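Local coordinates for protein NADPH-ferredoxin reductase FprA (Mycobacterium tuberculosis, PDB 1LQT) that transfers electrons between NADPH and ferredoxin through its bound FAD, and may supply electrons to P450 systems, at residues A[155-164]-A[205-215]. Numbering follows the deposited sequence.
Sequences NGNVALDVAR and AAFTTLELREL. With ODP (4-oxo-nicotinamide-adenine dinucleotide phosphate), chain I.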
# COMPACT_ATOMS: atom_id res chain seq x y z
N ASN A 155 -8.49 0.38 12.33
CA ASN A 155 -9.76 0.86 11.80
C ASN A 155 -9.59 1.66 10.52
O ASN A 155 -10.31 2.62 10.29
CB ASN A 155 -10.54 1.68 12.84
CG ASN A 155 -11.41 0.86 13.83
OD1 ASN A 155 -12.05 1.51 14.65
ND2 ASN A 155 -11.42 -0.46 13.77
N GLY A 156 -8.65 1.24 9.67
CA GLY A 156 -8.56 1.76 8.33
C GLY A 156 -9.07 0.77 7.31
O GLY A 156 -9.40 -0.38 7.62
N ASN A 157 -9.13 1.20 6.06
CA ASN A 157 -9.66 0.33 5.04
C ASN A 157 -8.81 -0.91 4.81
O ASN A 157 -9.33 -1.92 4.36
CB ASN A 157 -9.83 1.10 3.72
CG ASN A 157 -11.00 2.06 3.74
OD1 ASN A 157 -12.01 1.84 4.39
ND2 ASN A 157 -10.86 3.15 2.99
N VAL A 158 -7.51 -0.88 5.11
CA VAL A 158 -6.74 -2.09 4.93
C VAL A 158 -7.22 -3.18 5.90
O VAL A 158 -7.22 -4.36 5.60
CB VAL A 158 -5.23 -1.83 5.04
CG1 VAL A 158 -4.45 -3.14 4.97
CG2 VAL A 158 -4.79 -0.89 3.94
N ALA A 159 -7.67 -2.78 7.11
CA ALA A 159 -8.22 -3.75 8.04
C ALA A 159 -9.45 -4.45 7.45
O ALA A 159 -9.64 -5.64 7.63
CB ALA A 159 -8.60 -3.09 9.35
N LEU A 160 -10.26 -3.69 6.72
CA LEU A 160 -11.40 -4.29 6.05
C LEU A 160 -10.94 -5.24 4.96
O LEU A 160 -11.52 -6.32 4.84
CB LEU A 160 -12.29 -3.23 5.45
CG LEU A 160 -12.88 -2.23 6.42
CD1 LEU A 160 -13.77 -1.24 5.68
CD2 LEU A 160 -13.66 -2.93 7.52
N ASP A 161 -9.95 -4.87 4.17
CA ASP A 161 -9.45 -5.77 3.14
C ASP A 161 -9.01 -7.09 3.77
O ASP A 161 -9.35 -8.17 3.28
CB ASP A 161 -8.26 -5.17 2.40
CG ASP A 161 -8.59 -4.09 1.39
OD1 ASP A 161 -9.77 -3.80 1.15
OD2 ASP A 161 -7.64 -3.55 0.78
N VAL A 162 -8.24 -7.02 4.85
CA VAL A 162 -7.76 -8.24 5.49
C VAL A 162 -8.92 -9.11 5.92
O VAL A 162 -8.95 -10.31 5.68
CB VAL A 162 -6.86 -7.89 6.66
CG1 VAL A 162 -6.52 -9.09 7.50
CG2 VAL A 162 -5.57 -7.21 6.19
N ALA A 163 -9.90 -8.49 6.56
CA ALA A 163 -11.03 -9.25 7.08
C ALA A 163 -11.83 -9.87 5.93
O ALA A 163 -12.27 -11.01 6.02
CB ALA A 163 -11.89 -8.35 7.91
N ARG A 164 -12.03 -9.12 4.85
CA ARG A 164 -12.73 -9.66 3.68
C ARG A 164 -12.03 -10.86 3.10
O ARG A 164 -12.66 -11.85 2.76
CB ARG A 164 -12.88 -8.65 2.56
CG ARG A 164 -13.86 -7.56 2.78
CD ARG A 164 -14.42 -6.91 1.46
NE ARG A 164 -13.34 -6.72 0.51
CZ ARG A 164 -12.35 -5.84 0.68
NH1 ARG A 164 -12.41 -4.91 1.62
NH2 ARG A 164 -11.32 -5.92 -0.14
N ALA A 205 -12.93 6.39 13.20
CA ALA A 205 -12.52 5.35 12.26
C ALA A 205 -12.03 5.99 10.96
O ALA A 205 -12.54 7.02 10.51
CB ALA A 205 -13.64 4.42 11.97
N ALA A 206 -11.04 5.35 10.35
CA ALA A 206 -10.46 5.79 9.08
C ALA A 206 -11.12 5.10 7.88
O ALA A 206 -10.78 5.38 6.73
CB ALA A 206 -8.95 5.63 9.07
N PHE A 207 -12.06 4.20 8.12
CA PHE A 207 -12.81 3.56 7.06
C PHE A 207 -13.53 4.57 6.22
O PHE A 207 -13.93 5.64 6.69
CB PHE A 207 -13.97 2.73 7.66
CG PHE A 207 -13.55 1.68 8.67
CD1 PHE A 207 -12.52 0.79 8.41
CD2 PHE A 207 -14.24 1.54 9.86
CE1 PHE A 207 -12.18 -0.17 9.33
CE2 PHE A 207 -13.89 0.60 10.79
CZ PHE A 207 -12.86 -0.24 10.53
N THR A 208 -13.78 4.19 4.97
CA THR A 208 -14.66 4.97 4.12
C THR A 208 -15.92 4.16 3.79
O THR A 208 -16.01 2.97 4.04
CB THR A 208 -13.94 5.55 2.89
OG1 THR A 208 -13.23 4.53 2.20
CG2 THR A 208 -12.92 6.59 3.35
N THR A 209 -16.92 4.85 3.26
CA THR A 209 -18.27 4.32 3.32
C THR A 209 -18.57 3.17 2.40
O THR A 209 -19.17 2.18 2.80
CB THR A 209 -19.27 5.44 3.10
OG1 THR A 209 -18.94 6.60 3.89
CG2 THR A 209 -20.67 5.00 3.49
N LEU A 210 -18.14 3.26 1.14
CA LEU A 210 -18.39 2.18 0.20
C LEU A 210 -17.81 0.88 0.71
O LEU A 210 -18.42 -0.19 0.63
CB LEU A 210 -17.86 2.54 -1.17
CG LEU A 210 -17.96 1.42 -2.20
CD1 LEU A 210 -19.38 1.06 -2.51
CD2 LEU A 210 -17.24 1.86 -3.46
N GLU A 211 -16.62 0.97 1.28
CA GLU A 211 -15.93 -0.18 1.78
C GLU A 211 -16.68 -0.81 2.95
O GLU A 211 -16.74 -2.02 3.09
CB GLU A 211 -14.50 0.21 2.13
CG GLU A 211 -13.71 0.57 0.86
CD GLU A 211 -14.10 1.89 0.13
OE1 GLU A 211 -14.65 2.86 0.77
OE2 GLU A 211 -13.87 1.98 -1.14
N LEU A 212 -17.27 0.02 3.81
CA LEU A 212 -18.13 -0.53 4.86
C LEU A 212 -19.39 -1.15 4.28
O LEU A 212 -19.83 -2.20 4.74
CB LEU A 212 -18.50 0.56 5.85
CG LEU A 212 -17.41 1.01 6.82
CD1 LEU A 212 -17.90 2.22 7.60
CD2 LEU A 212 -17.03 -0.15 7.74
N ARG A 213 -19.98 -0.53 3.28
CA ARG A 213 -21.21 -1.05 2.67
C ARG A 213 -21.00 -2.40 2.02
O ARG A 213 -21.89 -3.25 2.08
CB ARG A 213 -21.76 -0.07 1.64
CG ARG A 213 -22.37 1.18 2.18
CD ARG A 213 -23.08 2.00 1.07
NE ARG A 213 -23.42 3.34 1.51
CZ ARG A 213 -24.48 3.64 2.21
NH1 ARG A 213 -25.35 2.69 2.56
NH2 ARG A 213 -24.68 4.91 2.56
N GLU A 214 -19.85 -2.56 1.38
CA GLU A 214 -19.54 -3.80 0.66
C GLU A 214 -19.55 -5.03 1.51
O GLU A 214 -19.75 -6.13 1.00
CB GLU A 214 -18.11 -3.76 0.06
CG GLU A 214 -17.84 -2.76 -0.99
CD GLU A 214 -16.41 -2.81 -1.48
OE1 GLU A 214 -15.44 -3.31 -0.77
OE2 GLU A 214 -16.25 -2.28 -2.58
N LEU A 215 -19.35 -4.87 2.82
CA LEU A 215 -19.32 -6.01 3.71
C LEU A 215 -20.66 -6.77 3.70
O LEU A 215 -20.67 -7.97 3.97
CB LEU A 215 -18.96 -5.57 5.12
CG LEU A 215 -17.67 -4.74 5.26
CD1 LEU A 215 -17.49 -4.26 6.66
CD2 LEU A 215 -16.47 -5.53 4.78
O1X ODP I . -6.60 5.87 16.37
P2B ODP I . -6.11 5.94 14.95
O2X ODP I . -7.00 6.73 14.02
O3X ODP I . -4.66 6.39 14.85
O2B ODP I . -6.18 4.40 14.48
C2B ODP I . -5.46 3.91 13.35
C3B ODP I . -6.30 3.64 12.12
O3B ODP I . -7.54 3.07 12.50
C1B ODP I . -4.93 2.56 13.66
N9A ODP I . -3.81 2.48 14.58
C8A ODP I . -2.58 3.07 14.47
N7A ODP I . -1.78 2.73 15.46
C5A ODP I . -2.51 1.88 16.26
C4A ODP I . -3.78 1.74 15.71
N3A ODP I . -4.77 0.96 16.22
C2A ODP I . -4.43 0.32 17.35
N1A ODP I . -3.21 0.39 17.95
C6A ODP I . -2.23 1.18 17.41
N6A ODP I . -1.03 1.16 18.01
O4B ODP I . -4.53 2.07 12.40
C4B ODP I . -5.47 2.56 11.43
C5B ODP I . -4.72 3.07 10.23
O5B ODP I . -5.66 3.37 9.23
PA ODP I . -5.19 4.17 7.93
O1A ODP I . -6.38 4.43 7.12
O2A ODP I . -4.33 5.31 8.29
O3 ODP I . -4.21 3.12 7.23
PN ODP I . -4.47 1.81 6.30
O1N ODP I . -5.67 1.08 6.74
O2N ODP I . -3.15 1.15 6.27
O5D ODP I . -4.81 2.44 4.89
C5D ODP I . -3.79 3.21 4.20
C4D ODP I . -4.47 4.08 3.17
O4D ODP I . -4.90 3.32 2.03
C1D ODP I . -6.28 3.57 1.80
C2D ODP I . -6.81 4.04 3.09
O2D ODP I . -8.08 4.59 3.06
C3D ODP I . -5.69 4.80 3.71
O3D ODP I . -5.75 6.13 3.23
N1N ODP I . -6.91 2.50 1.11
C2N ODP I . -8.09 2.80 0.38
C3N ODP I . -8.91 1.78 0.05
C7N ODP I . -10.17 2.24 -0.70
N7N ODP I . -11.01 1.28 -1.02
O7N ODP I . -10.31 3.46 -0.93
C4N ODP I . -8.71 0.45 0.42
O99 ODP I . -9.52 -0.50 0.17
C5N ODP I . -7.49 0.17 1.20
C6N ODP I . -6.62 1.22 1.55
O HOH W 1 -8.60 4.00 5.67
O HOH W 2 -14.95 -3.71 1.96
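N157 and T208 join two helix starts at the dinucleotide-binding turn of a Rossmann-type NADP domain, where the glycine-rich strand-turn-helix holds G156 and A159 and the backbone N of V158 donates to ODP O1N. From N157 CB, which lies 3.5 Å from ODP C4N, the side chain runs with CG anti to the carbonyl carbon (chi1 -73°), bringing CG against T208 N and OG1. Its OD1 accepts from T208 N at 3.0 Å, and its ND2 donates to T208 OG1 at 2.9 Å, slightly out of the amide plane; this pair fixes which way round the amide lies. A weak bond from the same ND2 reaches ODP O2D. T208 OG1 in turn donates to E211 OE1, met from above the carboxylate plane, while E211 OE2 takes the carboxamide N7N of ODP at 2.9 Å. Upstream, N155 O accepts from A206 N and sits 3.4 Å above one face of the F207 ring, toward its rim, with G156 O at the edge. Both L160 methyls touch this ring obliquely, CD2 at CE1 (3.6 Å) and CD1 at CD1; L160 CD1 also rests on E211 CB and L212 CD2, and L215 CD1 adds to the layer at L160 CD2, between helices inclined by 21°. Farther along, R164 NH1 and NH2 grip D161 OD1 end-on in a salt bridge, the oxygen in the guanidinium plane, and NE makes another to D56. E214, hydrogen-bonded to H57, holds OE1 over the guanidinium face near its rim, 4.2 Å from R164 NH1, with no N-H aimed at it; a water instead donates to E214 OE1 and E211 O and weakly accepts from R164 NH1.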